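Local coordinates for protein 4-hydroxyphenylpyruvate dioxygenase (Pseudomonas putida, PDB 5HMQ) that catalyses the divalent-metal-dependent dehydration of 3-dehydroshikimate to protocatechuate, a common intermediate of quinate and shikimate breakdown, at residues S102-D107 with L138-H143. Numbering follows the deposited sequence.
Sequences SNVQAD and LAWGRH
Two successive beta-alpha loops of the xylose isomerase-like TIM barrel, those following strands 97-101 and 132-136, pack together beside the catalytic metal site. Ser102, small enough for a buried position, leaves its backbone toward the other loop, OG between backbone N and carbonyl carbon (chi1 56°); OG accepts from Leu138 N at 2.9 Å and also hydrogen-bonds Val144 O, tying Leu138 to the residue just past His143. Asn103 O takes an almost straight bond from Arg142 N (3.0 Å, 164°) and a water that links it to His143 N. The Asn103 side chain forms an Asx turn, which suits Asn, OD1 accepting from Gln105 N. A type I turn from Leu138 to Gly141 brings Gly141 CA close to Ser102 OG, a tight place suiting a residue without a side chain. Val104 CG1 rests against Leu138 CD1 and Trp140 CD1, 3.7 Å from each, while Leu138 CB covers one indole face. Arg142 bends at chi2 (76°), laying its methylenes along Gln105 O; NE donates a long, bent hydrogen bond (3.3 Å) to an Ala106 O lone pair, in the carbonyl plane but tilted from the guanidinium plane. Trp140 reaches helix 204-211, and Leu138 touches His170 of helix 168-172 near metal ligand Glu136 on strand 132-136.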
# COMPACT_ATOMS: atom_id res chain seq x y z
N SER C 102 -20.45 -20.69 13.51
CA SER C 102 -20.44 -21.89 14.34
C SER C 102 -19.46 -21.76 15.49
O SER C 102 -18.45 -21.04 15.41
CB SER C 102 -20.10 -23.12 13.49
OG SER C 102 -18.87 -22.94 12.80
N ASN C 103 -19.76 -22.46 16.58
CA ASN C 103 -18.99 -22.34 17.82
C ASN C 103 -17.56 -22.81 17.61
O ASN C 103 -17.30 -23.79 16.91
CB ASN C 103 -19.65 -23.17 18.92
CG ASN C 103 -19.35 -22.64 20.31
OD1 ASN C 103 -18.21 -22.29 20.61
ND2 ASN C 103 -20.36 -22.60 21.16
N VAL C 104 -16.62 -22.10 18.22
CA VAL C 104 -15.21 -22.46 18.16
C VAL C 104 -14.63 -22.82 19.52
O VAL C 104 -13.47 -23.27 19.58
CB VAL C 104 -14.36 -21.34 17.52
CG1 VAL C 104 -14.86 -21.04 16.11
CG2 VAL C 104 -14.37 -20.09 18.38
N GLN C 105 -15.37 -22.64 20.61
CA GLN C 105 -14.85 -22.96 21.93
C GLN C 105 -14.51 -24.44 22.03
O GLN C 105 -15.18 -25.30 21.45
CB GLN C 105 -15.88 -22.59 23.01
CG GLN C 105 -16.26 -21.11 23.02
CD GLN C 105 -15.09 -20.20 23.30
OE1 GLN C 105 -14.31 -20.43 24.22
NE2 GLN C 105 -14.96 -19.15 22.50
N ALA C 106 -13.44 -24.74 22.78
CA ALA C 106 -13.00 -26.12 22.91
C ALA C 106 -13.95 -26.94 23.78
O ALA C 106 -14.12 -28.14 23.55
CB ALA C 106 -11.59 -26.17 23.48
N ASP C 107 -14.58 -26.30 24.77
CA ASP C 107 -15.50 -26.96 25.68
C ASP C 107 -16.96 -26.88 25.22
O ASP C 107 -17.87 -27.03 26.04
CB ASP C 107 -15.37 -26.35 27.08
CG ASP C 107 -15.60 -24.85 27.09
OD1 ASP C 107 -15.55 -24.24 26.01
OD2 ASP C 107 -15.82 -24.29 28.19
N LEU C 138 -17.87 -21.89 10.29
CA LEU C 138 -16.47 -21.55 10.16
C LEU C 138 -15.68 -22.82 9.85
O LEU C 138 -15.95 -23.88 10.40
CB LEU C 138 -15.94 -20.91 11.45
CG LEU C 138 -16.65 -19.63 11.88
CD1 LEU C 138 -16.10 -19.13 13.21
CD2 LEU C 138 -16.54 -18.55 10.81
N ALA C 139 -14.71 -22.70 8.94
CA ALA C 139 -13.90 -23.85 8.55
C ALA C 139 -13.16 -24.47 9.73
O ALA C 139 -12.74 -25.63 9.65
CB ALA C 139 -12.91 -23.47 7.46
N TRP C 140 -12.99 -23.72 10.82
CA TRP C 140 -12.34 -24.22 12.03
C TRP C 140 -13.32 -24.40 13.19
O TRP C 140 -12.91 -24.38 14.35
CB TRP C 140 -11.20 -23.28 12.44
CG TRP C 140 -11.63 -21.86 12.56
CD1 TRP C 140 -12.07 -21.23 13.68
CD2 TRP C 140 -11.65 -20.88 11.51
NE1 TRP C 140 -12.37 -19.91 13.40
CE2 TRP C 140 -12.12 -19.68 12.07
CE3 TRP C 140 -11.31 -20.90 10.15
CZ2 TRP C 140 -12.27 -18.51 11.33
CZ3 TRP C 140 -11.46 -19.74 9.41
CH2 TRP C 140 -11.93 -18.56 10.00
N GLY C 141 -14.61 -24.56 12.88
CA GLY C 141 -15.58 -24.79 13.94
C GLY C 141 -15.30 -26.07 14.71
O GLY C 141 -14.82 -27.06 14.16
N ARG C 142 -15.60 -26.03 16.01
CA ARG C 142 -15.32 -27.18 16.87
C ARG C 142 -16.15 -28.40 16.49
O ARG C 142 -15.63 -29.52 16.43
CB ARG C 142 -15.56 -26.80 18.33
CG ARG C 142 -15.31 -27.96 19.27
CD ARG C 142 -13.84 -28.22 19.48
NE ARG C 142 -13.65 -29.23 20.52
CZ ARG C 142 -13.86 -30.53 20.35
NH1 ARG C 142 -14.27 -30.99 19.17
NH2 ARG C 142 -13.66 -31.37 21.35
N HIS C 143 -17.44 -28.21 16.22
CA HIS C 143 -18.32 -29.31 15.84
C HIS C 143 -18.96 -29.14 14.48
O HIS C 143 -19.31 -30.14 13.85
CB HIS C 143 -19.43 -29.50 16.89
CG HIS C 143 -18.93 -29.77 18.27
ND1 HIS C 143 -18.24 -30.91 18.60
CD2 HIS C 143 -19.03 -29.05 19.42
CE1 HIS C 143 -17.93 -30.89 19.88
NE2 HIS C 143 -18.40 -29.77 20.40
O HOH W 1 -18.94 -25.79 15.77